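Local coordinates for short chain alcohol dehydrogenase-related dehydrogenase (Sinorhizobium meliloti, PDB 3TPC), which probably works as an oxidoreductase of the short-chain dehydrogenase/reductase family, built on a Rossmann-type fold suited to a nicotinamide cofactor, at residues D[10-15]-D[21-26]; D[122-127]-D[145-150]; D[33-38]-D[72-77]. All blocks are in the same frame, centred on the assembly; numbering follows the deposited sequence.

Interaction 1. Residues D[10-15]-D[21-26]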
loop_
_atom_site.group_PDB
_atom_site.type_symbol
_atom_site.label_atom_id
_atom_site.label_comp_id
_atom_site.label_asym_id
_atom_site.label_seq_id
_atom_site.Cartn_x
_atom_site.Cartn_y
_atom_site.Cartn_z
ATOM N N PHE D 10 -6.886 13.590 -28.117
ATOM C CA PHE D 10 -6.005 13.427 -26.981
ATOM C C PHE D 10 -4.903 14.445 -26.939
ATOM O O PHE D 10 -4.329 14.826 -27.969
ATOM C CB PHE D 10 -5.356 12.038 -26.992
ATOM C CG PHE D 10 -6.256 10.966 -26.518
ATOM C CD1 PHE D 10 -6.003 10.317 -25.315
ATOM C CD2 PHE D 10 -7.385 10.619 -27.253
ATOM C CE1 PHE D 10 -6.866 9.329 -24.849
ATOM C CE2 PHE D 10 -8.242 9.652 -26.822
ATOM C CZ PHE D 10 -8.005 9.004 -25.616
ATOM N N ILE D 11 -4.587 14.874 -25.722
ATOM C CA ILE D 11 -3.386 15.626 -25.468
ATOM C C ILE D 11 -2.400 14.711 -24.801
ATOM O O ILE D 11 -2.743 13.958 -23.907
ATOM C CB ILE D 11 -3.666 16.829 -24.589
ATOM C CG1 ILE D 11 -4.797 17.648 -25.223
ATOM C CG2 ILE D 11 -2.362 17.633 -24.389
ATOM C CD1 ILE D 11 -5.273 18.846 -24.436
ATOM N N VAL D 12 -1.172 14.763 -25.269
ATOM C CA VAL D 12 -0.150 13.941 -24.749
ATOM C C VAL D 12 1.004 14.884 -24.495
ATOM O O VAL D 12 1.299 15.777 -25.309
ATOM C CB VAL D 12 0.327 12.833 -25.725
ATOM C CG1 VAL D 12 1.432 12.056 -25.096
ATOM C CG2 VAL D 12 -0.782 11.845 -26.123
ATOM N N THR D 13 1.683 14.605 -23.387
ATOM C CA THR D 13 2.701 15.432 -22.800
ATOM C C THR D 13 4.022 14.659 -22.866
ATOM O O THR D 13 4.037 13.417 -22.948
ATOM C CB THR D 13 2.164 15.767 -21.389
ATOM O OG1 THR D 13 1.704 17.130 -21.335
ATOM C CG2 THR D 13 3.067 15.396 -20.303
ATOM N N GLY D 14 5.145 15.368 -22.930
ATOM C CA GLY D 14 6.411 14.707 -23.294
ATOM C C GLY D 14 6.323 13.836 -24.533
ATOM O O GLY D 14 6.864 12.724 -24.583
ATOM N N ALA D 15 5.643 14.356 -25.542
ATOM C CA ALA D 15 5.307 13.626 -26.769
ATOM C C ALA D 15 6.484 13.328 -27.754
ATOM O O ALA D 15 6.347 12.491 -28.676
ATOM C CB ALA D 15 4.170 14.368 -27.515
ATOM N N ALA D 21 6.027 9.589 -26.740
ATOM C CA ALA D 21 6.147 9.320 -28.161
ATOM C C ALA D 21 5.352 8.052 -28.487
ATOM O O ALA D 21 4.540 8.049 -29.398
ATOM C CB ALA D 21 7.630 9.151 -28.570
ATOM N N ALA D 22 5.543 6.981 -27.729
ATOM C CA ALA D 22 4.913 5.773 -28.140
ATOM C C ALA D 22 3.397 5.857 -27.969
ATOM O O ALA D 22 2.654 5.240 -28.721
ATOM C CB ALA D 22 5.508 4.599 -27.428
ATOM N N VAL D 23 2.942 6.664 -27.012
ATOM C CA VAL D 23 1.510 6.861 -26.765
ATOM C C VAL D 23 0.866 7.591 -27.950
ATOM O O VAL D 23 -0.234 7.223 -28.417
ATOM C CB VAL D 23 1.253 7.604 -25.418
ATOM C CG1 VAL D 23 -0.128 8.157 -25.361
ATOM C CG2 VAL D 23 1.445 6.650 -24.247
ATOM N N THR D 24 1.574 8.619 -28.418
ATOM C CA THR D 24 1.144 9.406 -29.548
ATOM C C THR D 24 1.069 8.475 -30.790
ATOM O O THR D 24 0.064 8.433 -31.502
ATOM C CB THR D 24 2.110 10.549 -29.700
ATOM O OG1 THR D 24 2.136 11.250 -28.460
ATOM C CG2 THR D 24 1.691 11.506 -30.775
ATOM N N ARG D 25 2.082 7.658 -30.972
ATOM C CA ARG D 25 2.033 6.682 -32.025
ATOM C C ARG D 25 0.802 5.774 -31.961
ATOM O O ARG D 25 0.065 5.698 -32.968
ATOM C CB ARG D 25 3.295 5.856 -32.048
ATOM C CG ARG D 25 4.056 6.024 -33.305
ATOM C CD ARG D 25 5.205 5.016 -33.364
ATOM N NE ARG D 25 6.314 5.492 -32.528
ATOM C CZ ARG D 25 6.645 4.997 -31.330
ATOM N NH1 ARG D 25 5.969 3.967 -30.799
ATOM N NH2 ARG D 25 7.667 5.542 -30.670
HETATM N N MSE D 26 0.568 5.110 -30.812
HETATM C CA MSE D 26 -0.602 4.214 -30.693
HETATM C C MSE D 26 -1.924 4.918 -30.863
HETATM O O MSE D 26 -2.817 4.358 -31.460
HETATM C CB MSE D 26 -0.559 3.225 -29.500
HETATM C CG MSE D 26 -1.242 3.639 -28.274
HETATM SE SE MSE D 26 -3.164 3.710 -28.306
HETATM C CE MSE D 26 -3.257 4.957 -26.844
#

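Interaction 2. Residues D[122-127]-D[145-150]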
loop_
_atom_site.group_PDB
_atom_site.type_symbol
_atom_site.label_atom_id
_atom_site.label_comp_id
_atom_site.label_asym_id
_atom_site.label_seq_id
_atom_site.Cartn_x
_atom_site.Cartn_y
_atom_site.Cartn_z
ATOM N N ASN D 122 -1.041 20.979 -13.426
ATOM C CA ASN D 122 -1.393 22.078 -14.316
ATOM C C ASN D 122 -2.217 21.552 -15.495
ATOM O O ASN D 122 -3.340 22.023 -15.726
ATOM C CB ASN D 122 -0.109 22.715 -14.851
ATOM C CG ASN D 122 -0.301 24.096 -15.451
ATOM O OD1 ASN D 122 0.525 24.532 -16.244
ATOM N ND2 ASN D 122 -1.335 24.785 -15.071
HETATM N N MSE D 123 -1.659 20.590 -16.235
HETATM C CA MSE D 123 -2.406 19.900 -17.310
HETATM C C MSE D 123 -3.736 19.318 -16.857
HETATM O O MSE D 123 -4.688 19.358 -17.567
HETATM C CB MSE D 123 -1.587 18.788 -17.944
HETATM C CG MSE D 123 -0.374 19.275 -18.768
HETATM SE SE MSE D 123 -0.857 20.683 -20.066
HETATM C CE MSE D 123 0.073 22.024 -19.201
ATOM N N ILE D 124 -3.784 18.714 -15.711
ATOM C CA ILE D 124 -4.993 18.139 -15.226
ATOM C C ILE D 124 -6.072 19.139 -14.904
ATOM O O ILE D 124 -7.193 18.984 -15.257
ATOM C CB ILE D 124 -4.712 17.296 -13.992
ATOM C CG1 ILE D 124 -4.013 16.019 -14.369
ATOM C CG2 ILE D 124 -5.924 16.970 -13.294
ATOM C CD1 ILE D 124 -4.012 15.051 -13.319
ATOM N N ARG D 125 -5.712 20.191 -14.235
ATOM C CA ARG D 125 -6.705 21.165 -13.968
ATOM C C ARG D 125 -7.266 21.843 -15.217
ATOM O O ARG D 125 -8.430 22.098 -15.313
ATOM C CB ARG D 125 -6.244 22.156 -12.929
ATOM C CG ARG D 125 -5.538 23.283 -13.460
ATOM C CD ARG D 125 -4.543 23.806 -12.527
ATOM N NE ARG D 125 -3.737 24.704 -13.289
ATOM C CZ ARG D 125 -3.972 25.988 -13.444
ATOM N NH1 ARG D 125 -4.956 26.562 -12.835
ATOM N NH2 ARG D 125 -3.208 26.676 -14.215
ATOM N N LEU D 126 -6.410 22.170 -16.148
ATOM C CA LEU D 126 -6.863 22.733 -17.393
ATOM C C LEU D 126 -7.572 21.847 -18.396
ATOM O O LEU D 126 -8.567 22.213 -18.916
ATOM C CB LEU D 126 -5.794 23.587 -18.031
ATOM C CG LEU D 126 -5.351 24.781 -17.201
ATOM C CD1 LEU D 126 -4.264 25.467 -17.884
ATOM C CD2 LEU D 126 -6.418 25.712 -16.916
ATOM N N ALA D 127 -7.070 20.657 -18.614
ATOM C CA ALA D 127 -7.779 19.677 -19.434
ATOM C C ALA D 127 -9.138 19.319 -18.866
ATOM O O ALA D 127 -10.100 19.122 -19.590
ATOM C CB ALA D 127 -6.957 18.435 -19.568
ATOM N N ILE D 145 -7.988 10.603 -17.908
ATOM C CA ILE D 145 -6.705 11.172 -17.648
ATOM C C ILE D 145 -5.853 9.996 -17.159
ATOM O O ILE D 145 -6.208 9.345 -16.201
ATOM C CB ILE D 145 -6.842 12.293 -16.568
ATOM C CG1 ILE D 145 -7.705 13.433 -17.136
ATOM C CG2 ILE D 145 -5.458 12.771 -16.061
ATOM C CD1 ILE D 145 -8.028 14.654 -16.147
ATOM N N VAL D 146 -4.757 9.723 -17.854
ATOM C CA VAL D 146 -3.802 8.774 -17.389
ATOM C C VAL D 146 -2.538 9.517 -16.996
ATOM O O VAL D 146 -1.950 10.288 -17.816
ATOM C CB VAL D 146 -3.435 7.742 -18.489
ATOM C CG1 VAL D 146 -2.566 6.674 -17.925
ATOM C CG2 VAL D 146 -4.703 7.114 -19.064
ATOM N N ASN D 147 -2.067 9.261 -15.778
ATOM C CA ASN D 147 -0.794 9.846 -15.386
ATOM C C ASN D 147 0.353 8.853 -15.364
ATOM O O ASN D 147 0.163 7.636 -15.210
ATOM C CB ASN D 147 -0.923 10.539 -14.053
ATOM C CG ASN D 147 -2.076 11.532 -14.022
ATOM O OD1 ASN D 147 -2.936 11.456 -13.157
ATOM N ND2 ASN D 147 -2.110 12.437 -14.947
ATOM N N THR D 148 1.555 9.391 -15.465
ATOM C CA THR D 148 2.718 8.553 -15.425
ATOM C C THR D 148 3.458 8.843 -14.168
ATOM O O THR D 148 3.997 9.936 -14.005
ATOM C CB THR D 148 3.655 8.816 -16.640
ATOM O OG1 THR D 148 2.903 8.635 -17.855
ATOM C CG2 THR D 148 4.778 7.862 -16.596
ATOM N N ALA D 149 3.475 7.867 -13.268
ATOM C CA ALA D 149 4.215 7.995 -12.013
ATOM C C ALA D 149 5.462 7.173 -12.230
ATOM O O ALA D 149 6.143 7.308 -13.258
ATOM C CB ALA D 149 3.386 7.429 -10.827
ATOM N N SER D 150 5.752 6.280 -11.304
ATOM C CA SER D 150 6.876 5.373 -11.476
ATOM C C SER D 150 6.953 4.459 -10.276
ATOM O O SER D 150 6.531 4.818 -9.174
ATOM C CB SER D 150 8.204 6.151 -11.572
ATOM O OG SER D 150 9.242 5.466 -10.894
#

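Interaction 3. Residues D[33-38]-D[72-77]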
loop_
_atom_site.group_PDB
_atom_site.type_symbol
_atom_site.label_atom_id
_atom_site.label_comp_id
_atom_site.label_asym_id
_atom_site.label_seq_id
_atom_site.Cartn_x
_atom_site.Cartn_y
_atom_site.Cartn_z
ATOM N N THR D 33 -7.240 11.975 -33.006
ATOM C CA THR D 33 -6.584 13.256 -33.175
ATOM C C THR D 33 -5.643 13.518 -31.973
ATOM O O THR D 33 -6.057 13.442 -30.814
ATOM C CB THR D 33 -7.665 14.356 -33.288
ATOM O OG1 THR D 33 -8.443 14.118 -34.461
ATOM C CG2 THR D 33 -7.066 15.716 -33.362
ATOM N N VAL D 34 -4.383 13.841 -32.230
ATOM C CA VAL D 34 -3.436 13.974 -31.120
ATOM C C VAL D 34 -2.748 15.350 -31.074
ATOM O O VAL D 34 -2.202 15.810 -32.062
ATOM C CB VAL D 34 -2.420 12.784 -31.090
ATOM C CG1 VAL D 34 -1.369 12.959 -29.999
ATOM C CG2 VAL D 34 -3.139 11.460 -30.877
ATOM N N LEU D 35 -2.799 15.997 -29.908
ATOM C CA LEU D 35 -2.037 17.199 -29.651
ATOM C C LEU D 35 -0.792 16.815 -28.851
ATOM O O LEU D 35 -0.864 16.510 -27.665
ATOM C CB LEU D 35 -2.878 18.254 -28.913
ATOM C CG LEU D 35 -2.116 19.556 -28.626
ATOM C CD1 LEU D 35 -1.423 20.174 -29.871
ATOM C CD2 LEU D 35 -2.995 20.595 -27.948
ATOM N N GLY D 36 0.347 16.814 -29.525
ATOM C CA GLY D 36 1.583 16.427 -28.904
ATOM C C GLY D 36 2.306 17.620 -28.329
ATOM O O GLY D 36 2.804 18.457 -29.072
ATOM N N LEU D 37 2.365 17.708 -27.006
ATOM C CA LEU D 37 3.131 18.770 -26.318
ATOM C C LEU D 37 4.466 18.245 -25.854
ATOM O O LEU D 37 4.556 17.071 -25.450
ATOM C CB LEU D 37 2.363 19.299 -25.117
ATOM C CG LEU D 37 0.998 19.867 -25.467
ATOM C CD1 LEU D 37 0.282 20.258 -24.229
ATOM C CD2 LEU D 37 1.172 21.088 -26.364
ATOM N N ASP D 38 5.486 19.107 -25.944
ATOM C CA ASP D 38 6.839 18.905 -25.407
ATOM C C ASP D 38 7.677 20.176 -25.591
ATOM O O ASP D 38 7.174 21.185 -26.100
ATOM C CB ASP D 38 7.554 17.720 -26.034
ATOM C CG ASP D 38 8.516 17.009 -25.043
ATOM O OD1 ASP D 38 9.175 17.695 -24.222
ATOM O OD2 ASP D 38 8.617 15.755 -25.098
ATOM N N LEU D 72 -4.632 24.342 -24.440
ATOM C CA LEU D 72 -6.023 23.944 -24.291
ATOM C C LEU D 72 -6.927 24.796 -25.195
ATOM O O LEU D 72 -7.746 24.246 -25.924
ATOM C CB LEU D 72 -6.474 23.951 -22.820
ATOM C CG LEU D 72 -6.305 22.712 -21.915
ATOM C CD1 LEU D 72 -7.072 21.479 -22.387
ATOM C CD2 LEU D 72 -4.849 22.347 -21.651
ATOM N N ALA D 73 -6.782 26.122 -25.152
ATOM C CA ALA D 73 -7.475 27.001 -26.127
ATOM C C ALA D 73 -7.253 26.508 -27.566
ATOM O O ALA D 73 -8.213 26.382 -28.346
ATOM C CB ALA D 73 -7.017 28.465 -25.987
ATOM N N PHE D 74 -5.987 26.217 -27.892
ATOM C CA PHE D 74 -5.607 25.775 -29.219
ATOM C C PHE D 74 -6.430 24.575 -29.597
ATOM O O PHE D 74 -7.148 24.614 -30.581
ATOM C CB PHE D 74 -4.134 25.412 -29.259
ATOM C CG PHE D 74 -3.729 24.675 -30.493
ATOM C CD1 PHE D 74 -3.882 23.289 -30.577
ATOM C CD2 PHE D 74 -3.176 25.358 -31.577
ATOM C CE1 PHE D 74 -3.506 22.602 -31.712
ATOM C CE2 PHE D 74 -2.786 24.666 -32.732
ATOM C CZ PHE D 74 -2.957 23.286 -32.797
ATOM N N ALA D 75 -6.323 23.515 -28.806
ATOM C CA ALA D 75 -7.070 22.283 -29.053
ATOM C C ALA D 75 -8.581 22.419 -28.868
ATOM O O ALA D 75 -9.331 21.642 -29.439
ATOM C CB ALA D 75 -6.523 21.119 -28.201
ATOM N N LYS D 76 -9.050 23.380 -28.085
ATOM C CA LYS D 76 -10.487 23.640 -28.074
ATOM C C LYS D 76 -10.934 24.257 -29.412
ATOM O O LYS D 76 -11.783 23.668 -30.104
ATOM C CB LYS D 76 -10.920 24.484 -26.886
ATOM C CG LYS D 76 -12.157 23.949 -26.218
ATOM C CD LYS D 76 -13.385 24.768 -26.540
ATOM C CE LYS D 76 -13.446 26.061 -25.700
ATOM N NZ LYS D 76 -13.579 25.798 -24.226
ATOM N N GLN D 77 -10.358 25.402 -29.794
ATOM C CA GLN D 77 -10.627 25.981 -31.121
ATOM C C GLN D 77 -10.377 24.982 -32.288
ATOM O O GLN D 77 -11.313 24.687 -33.046
ATOM C CB GLN D 77 -9.890 27.315 -31.323
#

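Interaction 1. Residues D[10-15]-D[21-26]
The carbonyl group of A15 is the flat group that meets helix 21-26: A21 brings its CA-H to it, with A21 CA 3.2 Å from A15 O and an angle of 130° at the hydrogen, a weak CA-H...O contact, while the methyl of A21 also touches this oxygen. The other flat group, the guanidinium of R25, stays on the helix and has A21 O 4.1 Å above the centre of one face. Deeper in, V12 at the end of the strand sets CB and both methyls round the hydroxyl of T24. With V12 CG1 anti to the backbone N (chi1 178°), this methyl comes nearest, 3.5 Å from T24 OG1, and V12 CG2 also reaches V23 CG1 at 3.8 Å. A hydroxyl can tolerate such apolar company here because T24 OG1 turns back beside its own backbone N (chi1 -56°) and hydrogen-bonds to G20 O. The methyl of A15 reaches the same hydroxyl, A15 CB being 3.8 Å from T24 OG1. G14 adopts a positive phi, a conformation favoured by glycine, where the strand gives way to the turn. Strand, tight glycine-containing turn and helix make up the first half of a beta-alpha-beta unit, the Rossmann dinucleotide-binding motif, with the TGxxxGxG signature of classical short-chain dehydrogenases, which in relatives wraps the cofactor pyrophosphate.

Interaction 2. Residues D[122-127]-D[145-150]
I124 carries the helix side of this contact alone, laying the end of its side chain against I145 and N147, which stand side by side on the strand. The tight part is at its terminal methyl: I124 CD1 sits 3.8 Å from I145 CG2 and 3.6 Å from N147 ND2. The same I124 CD1 is 3.8 Å from N147 OD1 yet 4.1 Å from N147 CG, which means that it meets the outer end of the amide. CG1 of I124 stands beside the backbone N (chi1 -73°), and a nearly extended chi2 then carries CD1 on to the strand; this CG1-CD1 arm bridges the distance between the backbones, whose nearest CA atoms, I124 CA and I145 CA, are 7.6 Å apart, while the CG2 branch adds bulk near the helix. N147 OD1 is buried with no hydrogen-bond partner in the model, which is probably a cost. Looser is the next helical turn, where A127 directs its small methyl at the strand but stops short of touching it. The reverse side of the helix does not face solvent either: R125 points away from the strand, forms a salt bridge with E65, and donates through NH1 to H104 O of the second subunit, a task for which a long cationic chain is well fitted. Helix 106-132 is thus wedged between the subunit interface and the sheet, with I124 also resting on L85 and N87 of strand 84-87, while N147 packs on V170 of helix 161-181 and on V188 and T190 of the adjacent strand 186-193.

Interaction 3. Residues D[33-38]-D[72-77]
L35 reaches from the strand to F74 and A75 of the helix, and its side chain can be followed outward. CB directs the chain at the helix but makes no close contact with it. CG, anti to the backbone N (chi1 -180°), is a branch point and likewise touches nothing there, its work being to spread the two methyls. L35 CD1 comes obliquely to the ring of F74, 3.7 Å from F74 CE1. L35 CD2 meets the methyl of A75, 3.6 Å from A75 CB, and also lies 3.9 Å from F74 CD1. Leucine suits this place because its fork serves two partners at once, while the single methyl of A75 lets the helix lie close over the strand. With an alanine here, both methyls go, which is likely to open a gap over A75 and leave the ring of the exposed F74 freer to turn. F74 has a further neighbour in F79, and at the strand's end D38 OD2 accepts a hydrogen bond from S16 N. Helix 65-79 covering the second strand of a parallel alpha/beta sheet is characteristic of the Rossmann fold, in which an acidic residue ending this strand in NAD-dependent relatives often binds the hydroxyls of the adenosine ribose.

All three contacts fix helices to one parallel sheet. Interactions 1 and 3 share its neighbouring strands, joined by probable backbone hydrogen bonds from L35 N to F10 O and from L37 N to V12 O, but belong to different helices. Interaction 2, nearest the chain centre, is wholly buried and sets a branched aliphatic chain against another and an amide; interaction 1 is a buried meeting of valine, threonine and alanine side chains beside the turn, methyls gathering round a hydroxyl and a carbonyl; interaction 3, about 15 Å from the chain centre to its own centre, is purely apolar and alone uses an exposed aromatic ring. Helices 65-79 and 106-132 join the contacts of interactions 2 and 3 directly, A127 CA lying 3.5 Å from L72 CD1.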